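Local coordinates for siderophore periplasmic binding protein (PDB 5DH0), which probably binds ferric siderophores of the fuscachelin type and delivers them to an iron-uptake transporter in Thermobifida fusca, at residues 50-55 against 71-76; 144-149 against 163-168. All blocks are in the same frame, centred on the assembly; numbering follows the deposited sequence.

Contact 1: 50-55 against 71-76; sequences FGTEVV and TLYTAE
Glu-53 OE2 is where 50-55 and 71-76 come together, since three polar groups gather round this one carboxylate oxygen. Its neighbour across the contact is Tyr-73 OH, 3.1 Å away. A water donates one hydrogen bond to Glu-53 OE2 (3.1 Å) and another to the backbone oxygen Leu-72 O (3.0 Å), linking helix 52-57 to the 3-10 turn at 71-72. The third partner is Arg-290, whose NH1 makes a salt bridge with OE2; that nearby positive charge would probably favour the ionised carboxylate in this buried setting. The two segments follow strands 45-47 and 64-66, neighbours in the parallel five-stranded sheet of a Rossmann-like lobe, and each runs into the next helix. Loops at this end of the sheet usually line the cleft between the lobes in periplasmic binding proteins.

The bend at chi2 (71°) brings the Glu-53 carboxylate to the Tyr-73 side chain, which it crosses at about a right angle. Its plane lies 35° from that of the ring, and OE2 approaches obliquely. Thr-52 packs against the phenol end of the tyrosine: CB is 3.2 Å from Tyr-73 OH, and the methyl CG2 lies 3.6 Å from Tyr-73 CZ. That methyl stands anti to the threonine's own backbone N, on the side from which the phenol arrives. Within its own segment Tyr-73 is backed by Leu-72, whose CB sits 3.7 Å above the plane of the Tyr-73 ring, over its centre. Just beyond, Thr-74 is the N-cap of helix 75-81, with OG1 bonded to Glu-77 N. Leu-72 also brings a methyl to the carboxylate, CD1 lying 3.9 Å from Glu-53 OE2.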
loop_
_atom_site.group_PDB
_atom_site.type_symbol
_atom_site.label_atom_id
_atom_site.label_comp_id
_atom_site.label_asym_id
_atom_site.label_seq_id
_atom_site.Cartn_x
_atom_site.Cartn_y
_atom_site.Cartn_z
ATOM N N PHE A 50 -25.941 5.246 -22.857
ATOM C CA PHE A 50 -26.370 5.221 -21.452
ATOM C C PHE A 50 -27.885 5.202 -21.297
ATOM O O PHE A 50 -28.387 5.082 -20.177
ATOM C CB PHE A 50 -25.774 6.397 -20.654
ATOM C CG PHE A 50 -24.282 6.436 -20.701
ATOM C CD1 PHE A 50 -23.535 5.432 -20.095
ATOM C CD2 PHE A 50 -23.621 7.433 -21.399
ATOM C CE1 PHE A 50 -22.143 5.429 -20.165
ATOM C CE2 PHE A 50 -22.239 7.448 -21.467
ATOM C CZ PHE A 50 -21.496 6.439 -20.852
ATOM N N GLY A 51 -28.609 5.298 -22.409
ATOM C CA GLY A 51 -30.058 5.200 -22.370
ATOM C C GLY A 51 -30.552 3.760 -22.288
ATOM O O GLY A 51 -31.624 3.500 -21.745
ATOM N N THR A 52 -29.778 2.821 -22.829
ATOM C CA THR A 52 -30.200 1.424 -22.888
ATOM C C THR A 52 -30.454 0.833 -21.502
ATOM O O THR A 52 -31.463 0.157 -21.282
ATOM C CB THR A 52 -29.158 0.542 -23.598
ATOM O OG1 THR A 52 -28.853 1.092 -24.884
ATOM C CG2 THR A 52 -29.699 -0.866 -23.756
ATOM N N GLU A 53 -29.538 1.093 -20.571
ATOM C CA GLU A 53 -29.665 0.617 -19.187
ATOM C C GLU A 53 -30.930 1.180 -18.542
ATOM O O GLU A 53 -31.569 0.532 -17.707
ATOM C CB GLU A 53 -28.428 1.008 -18.365
ATOM C CG GLU A 53 -27.135 0.268 -18.779
ATOM C CD GLU A 53 -26.569 0.713 -20.147
ATOM O OE1 GLU A 53 -27.092 1.678 -20.763
ATOM O OE2 GLU A 53 -25.602 0.073 -20.613
ATOM N N VAL A 54 -31.303 2.387 -18.948
ATOM C CA VAL A 54 -32.477 3.038 -18.379
ATOM C C VAL A 54 -33.775 2.384 -18.839
ATOM O O VAL A 54 -34.637 2.068 -18.010
ATOM C CB VAL A 54 -32.494 4.533 -18.725
ATOM C CG1 VAL A 54 -33.814 5.187 -18.300
ATOM C CG2 VAL A 54 -31.315 5.214 -18.050
ATOM N N VAL A 55 -33.921 2.172 -20.147
ATOM C CA VAL A 55 -35.153 1.587 -20.661
ATOM C C VAL A 55 -35.273 0.118 -20.221
ATOM O O VAL A 55 -36.373 -0.348 -19.900
ATOM C CB VAL A 55 -35.274 1.713 -22.220
ATOM C CG1 VAL A 55 -35.465 3.165 -22.619
ATOM C CG2 VAL A 55 -34.081 1.085 -22.953
ATOM N N THR A 71 -21.241 -7.435 -23.795
ATOM C CA THR A 71 -20.585 -7.468 -22.491
ATOM C C THR A 71 -21.323 -6.662 -21.400
ATOM O O THR A 71 -21.212 -6.989 -20.228
ATOM C CB THR A 71 -19.119 -6.980 -22.613
ATOM O OG1 THR A 71 -19.071 -5.772 -23.385
ATOM C CG2 THR A 71 -18.262 -8.034 -23.313
ATOM N N LEU A 72 -22.110 -5.654 -21.780
ATOM C CA LEU A 72 -22.867 -4.846 -20.805
ATOM C C LEU A 72 -24.211 -5.443 -20.344
ATOM O O LEU A 72 -24.887 -4.864 -19.471
ATOM C CB LEU A 72 -23.150 -3.452 -21.377
ATOM C CG LEU A 72 -21.987 -2.535 -21.754
ATOM C CD1 LEU A 72 -22.488 -1.323 -22.520
ATOM C CD2 LEU A 72 -21.252 -2.103 -20.518
ATOM N N TYR A 73 -24.622 -6.569 -20.926
ATOM C CA TYR A 73 -25.984 -7.065 -20.693
ATOM C C TYR A 73 -26.033 -8.557 -20.443
ATOM O O TYR A 73 -25.075 -9.267 -20.747
ATOM C CB TYR A 73 -26.892 -6.718 -21.879
ATOM C CG TYR A 73 -26.819 -5.258 -22.242
ATOM C CD1 TYR A 73 -27.376 -4.289 -21.410
ATOM C CD2 TYR A 73 -26.164 -4.841 -23.401
ATOM C CE1 TYR A 73 -27.291 -2.945 -21.725
ATOM C CE2 TYR A 73 -26.080 -3.501 -23.728
ATOM C CZ TYR A 73 -26.646 -2.559 -22.886
ATOM O OH TYR A 73 -26.556 -1.228 -23.211
ATOM N N THR A 74 -27.155 -9.028 -19.888
ATOM C CA THR A 74 -27.377 -10.465 -19.734
ATOM C C THR A 74 -27.519 -11.029 -21.138
ATOM O O THR A 74 -27.815 -10.295 -22.079
ATOM C CB THR A 74 -28.637 -10.812 -18.887
ATOM O OG1 THR A 74 -29.822 -10.466 -19.617
ATOM C CG2 THR A 74 -28.623 -10.095 -17.528
ATOM N N ALA A 75 -27.303 -12.331 -21.283
ATOM C CA ALA A 75 -27.449 -12.988 -22.589
ATOM C C ALA A 75 -28.844 -12.752 -23.166
ATOM O O ALA A 75 -28.993 -12.415 -24.327
ATOM C CB ALA A 75 -27.189 -14.463 -22.473
ATOM N N GLU A 76 -29.860 -12.910 -22.325
ATOM C CA GLU A 76 -31.240 -12.757 -22.760
ATOM C C GLU A 76 -31.541 -11.308 -23.145
ATOM O O GLU A 76 -32.236 -11.053 -24.132
ATOM C CB GLU A 76 -32.227 -13.232 -21.687
ATOM C CG GLU A 76 -33.688 -13.040 -22.122
ATOM C CD GLU A 76 -34.539 -14.306 -21.966
ATOM O OE1 GLU A 76 -35.024 -14.550 -20.839
ATOM O OE2 GLU A 76 -34.734 -15.046 -22.967
HETATM O O HOH W 1 -24.577 -2.042 -18.584
#

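Contact 2: 144-149 against 163-168; sequences LRNMTL and AEQQRF
Arg-145 and Phe-168 cross at about a right angle between two helices, 142-154 and 158-178, which form an antiparallel helical hairpin. Over these segments the axes run at 153° and approach to 11.4 Å, a wide spacing bridged by side chains. Helix 158-178 is consistent with the long helix that links the two lobes in this family of binding proteins. The guanidinium is tilted 45° from the phenyl ring: Phe-168 CZ lies over one guanidinium face, toward its rim, while Arg-145 NE comes obliquely to the ring, 4.1 Å from Phe-168 CE2. From CG to NE the arginine chain is extended, carrying the charge across to the ring, and Arg-145 NH2 also makes a salt bridge with Glu-209.

Beside this pair, Gln-165 reaches over with CG anti to its backbone N and the rest of its chain extended. Its amide is turned 60° from that of Asn-146. Although Gln-165 NE2 lies 3.3 Å from Asn-146 OD1, the angle is too poor for a hydrogen bond; Gln-165 NE2 and Asn-146 OD1 each have a weak hydrogen bond to Tyr-292 OH instead, and Asn-146 ND2 binds Ser-142 O. Leu-149 crosses the same glutamine, bringing its methyl CD2 to 3.7 Å from Gln-165 NE2 and 3.8 Å from Gln-165 OE1.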
loop_
_atom_site.group_PDB
_atom_site.type_symbol
_atom_site.label_atom_id
_atom_site.label_comp_id
_atom_site.label_asym_id
_atom_site.label_seq_id
_atom_site.Cartn_x
_atom_site.Cartn_y
_atom_site.Cartn_z
ATOM N N LEU A 144 -21.816 8.610 -13.193
ATOM C CA LEU A 144 -22.535 7.689 -14.067
ATOM C C LEU A 144 -23.884 7.250 -13.504
ATOM O O LEU A 144 -24.932 7.472 -14.123
ATOM C CB LEU A 144 -21.679 6.445 -14.327
ATOM C CG LEU A 144 -20.796 6.424 -15.569
ATOM C CD1 LEU A 144 -19.961 5.136 -15.614
ATOM C CD2 LEU A 144 -21.674 6.529 -16.807
ATOM N N ARG A 145 -23.860 6.619 -12.327
ATOM C CA ARG A 145 -25.076 6.045 -11.784
ATOM C C ARG A 145 -26.047 7.166 -11.401
ATOM O O ARG A 145 -27.267 6.957 -11.377
ATOM C CB ARG A 145 -24.770 5.124 -10.598
ATOM C CG ARG A 145 -24.009 5.760 -9.448
ATOM C CD ARG A 145 -23.639 4.696 -8.410
ATOM N NE ARG A 145 -22.782 5.232 -7.354
ATOM C CZ ARG A 145 -21.454 5.177 -7.368
ATOM N NH1 ARG A 145 -20.810 4.591 -8.375
ATOM N NH2 ARG A 145 -20.769 5.698 -6.364
ATOM N N ASN A 146 -25.519 8.365 -11.162
ATOM C CA ASN A 146 -26.392 9.510 -10.897
ATOM C C ASN A 146 -27.018 10.090 -12.181
ATOM O O ASN A 146 -28.151 10.577 -12.166
ATOM C CB ASN A 146 -25.636 10.601 -10.123
ATOM C CG ASN A 146 -25.674 10.369 -8.615
ATOM O OD1 ASN A 146 -26.747 10.417 -8.003
ATOM N ND2 ASN A 146 -24.507 10.096 -8.009
ATOM N N MET A 147 -26.292 10.024 -13.289
ATOM C CA MET A 147 -26.840 10.449 -14.576
ATOM C C MET A 147 -27.967 9.508 -15.030
ATOM O O MET A 147 -28.990 9.959 -15.547
ATOM C CB MET A 147 -25.727 10.532 -15.630
ATOM C CG MET A 147 -26.207 10.777 -17.058
ATOM S SD MET A 147 -26.434 9.233 -17.990
ATOM C CE MET A 147 -24.792 8.536 -17.868
ATOM N N THR A 148 -27.799 8.204 -14.833
ATOM C CA THR A 148 -28.836 7.285 -15.284
ATOM C C THR A 148 -30.024 7.328 -14.335
ATOM O O THR A 148 -31.139 6.984 -14.724
ATOM C CB THR A 148 -28.348 5.817 -15.411
ATOM O OG1 THR A 148 -27.769 5.392 -14.172
ATOM C CG2 THR A 148 -27.343 5.670 -16.529
ATOM N N LEU A 149 -29.784 7.735 -13.090
ATOM C CA LEU A 149 -30.880 8.005 -12.166
ATOM C C LEU A 149 -31.785 9.114 -12.730
ATOM O O LEU A 149 -33.009 9.012 -12.669
ATOM C CB LEU A 149 -30.345 8.400 -10.784
ATOM C CG LEU A 149 -31.370 9.002 -9.824
ATOM C CD1 LEU A 149 -32.376 7.936 -9.425
ATOM C CD2 LEU A 149 -30.715 9.615 -8.585
ATOM N N ALA A 163 -35.225 4.188 -5.181
ATOM C CA ALA A 163 -35.119 3.116 -4.203
ATOM C C ALA A 163 -33.761 2.406 -4.322
ATOM O O ALA A 163 -33.160 2.013 -3.308
ATOM C CB ALA A 163 -36.267 2.130 -4.359
ATOM N N GLU A 164 -33.253 2.261 -5.549
ATOM C CA GLU A 164 -31.920 1.671 -5.706
ATOM C C GLU A 164 -30.847 2.569 -5.088
ATOM O O GLU A 164 -29.931 2.079 -4.418
ATOM C CB GLU A 164 -31.595 1.398 -7.176
ATOM C CG GLU A 164 -32.341 0.206 -7.784
ATOM C CD GLU A 164 -31.931 -1.146 -7.185
ATOM O OE1 GLU A 164 -30.850 -1.248 -6.571
ATOM O OE2 GLU A 164 -32.694 -2.127 -7.344
ATOM N N GLN A 165 -30.962 3.880 -5.296
ATOM C CA GLN A 165 -29.963 4.810 -4.759
ATOM C C GLN A 165 -29.919 4.756 -3.228
ATOM O O GLN A 165 -28.842 4.736 -2.615
ATOM C CB GLN A 165 -30.243 6.230 -5.214
ATOM C CG GLN A 165 -29.335 7.257 -4.571
ATOM C CD GLN A 165 -29.675 8.670 -4.980
ATOM O OE1 GLN A 165 -30.816 9.105 -4.869
ATOM N NE2 GLN A 165 -28.684 9.391 -5.477
ATOM N N GLN A 166 -31.099 4.700 -2.611
ATOM C CA GLN A 166 -31.173 4.530 -1.163
ATOM C C GLN A 166 -30.600 3.191 -0.707
ATOM O O GLN A 166 -29.863 3.111 0.289
ATOM C CB GLN A 166 -32.611 4.648 -0.687
ATOM C CG GLN A 166 -33.203 6.008 -0.914
ATOM C CD GLN A 166 -34.609 6.096 -0.372
ATOM O OE1 GLN A 166 -34.843 5.820 0.815
ATOM N NE2 GLN A 166 -35.564 6.464 -1.237
ATOM N N ARG A 167 -30.936 2.131 -1.429
ATOM C CA ARG A 167 -30.485 0.818 -1.003
ATOM C C ARG A 167 -28.964 0.696 -1.057
ATOM O O ARG A 167 -28.359 0.023 -0.210
ATOM C CB ARG A 167 -31.139 -0.257 -1.849
ATOM C CG ARG A 167 -30.754 -1.642 -1.430
ATOM C CD ARG A 167 -31.148 -2.673 -2.482
ATOM N NE ARG A 167 -30.385 -3.901 -2.264
ATOM C CZ ARG A 167 -29.847 -4.638 -3.232
ATOM N NH1 ARG A 167 -29.999 -4.292 -4.511
ATOM N NH2 ARG A 167 -29.159 -5.733 -2.914
ATOM N N PHE A 168 -28.348 1.358 -2.041
ATOM C CA PHE A 168 -26.885 1.369 -2.197
ATOM C C PHE A 168 -26.216 2.083 -1.024
ATOM O O PHE A 168 -25.253 1.565 -0.439
ATOM C CB PHE A 168 -26.485 2.036 -3.529
ATOM C CG PHE A 168 -24.992 2.223 -3.705
ATOM C CD1 PHE A 168 -24.198 1.190 -4.177
ATOM C CD2 PHE A 168 -24.385 3.440 -3.436
ATOM C CE1 PHE A 168 -22.825 1.368 -4.355
ATOM C CE2 PHE A 168 -23.003 3.607 -3.618
ATOM C CZ PHE A 168 -22.237 2.576 -4.073
#

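Both segments of contact 1 precede those of contact 2 in the chain, and the contact centres are 16 Å apart. Contact 1 joins loops and helix starts that follow strands 45-47 and 64-66 of the parallel sheet; contact 2 pairs helix 142-154, which comes after strand 132-137 of that sheet, with the long helix 158-178. They touch directly: Phe-50 CG lies 3.6 Å from Met-147 CE, and the same ring packs on Leu-144. Arg-290 serves both, its side chain reaching Glu-53 and its carbonyl oxygen accepting from Thr-148 OG1. Helix 142-154 thus continues the packing from the sheet's loops to the probable interlobe helix.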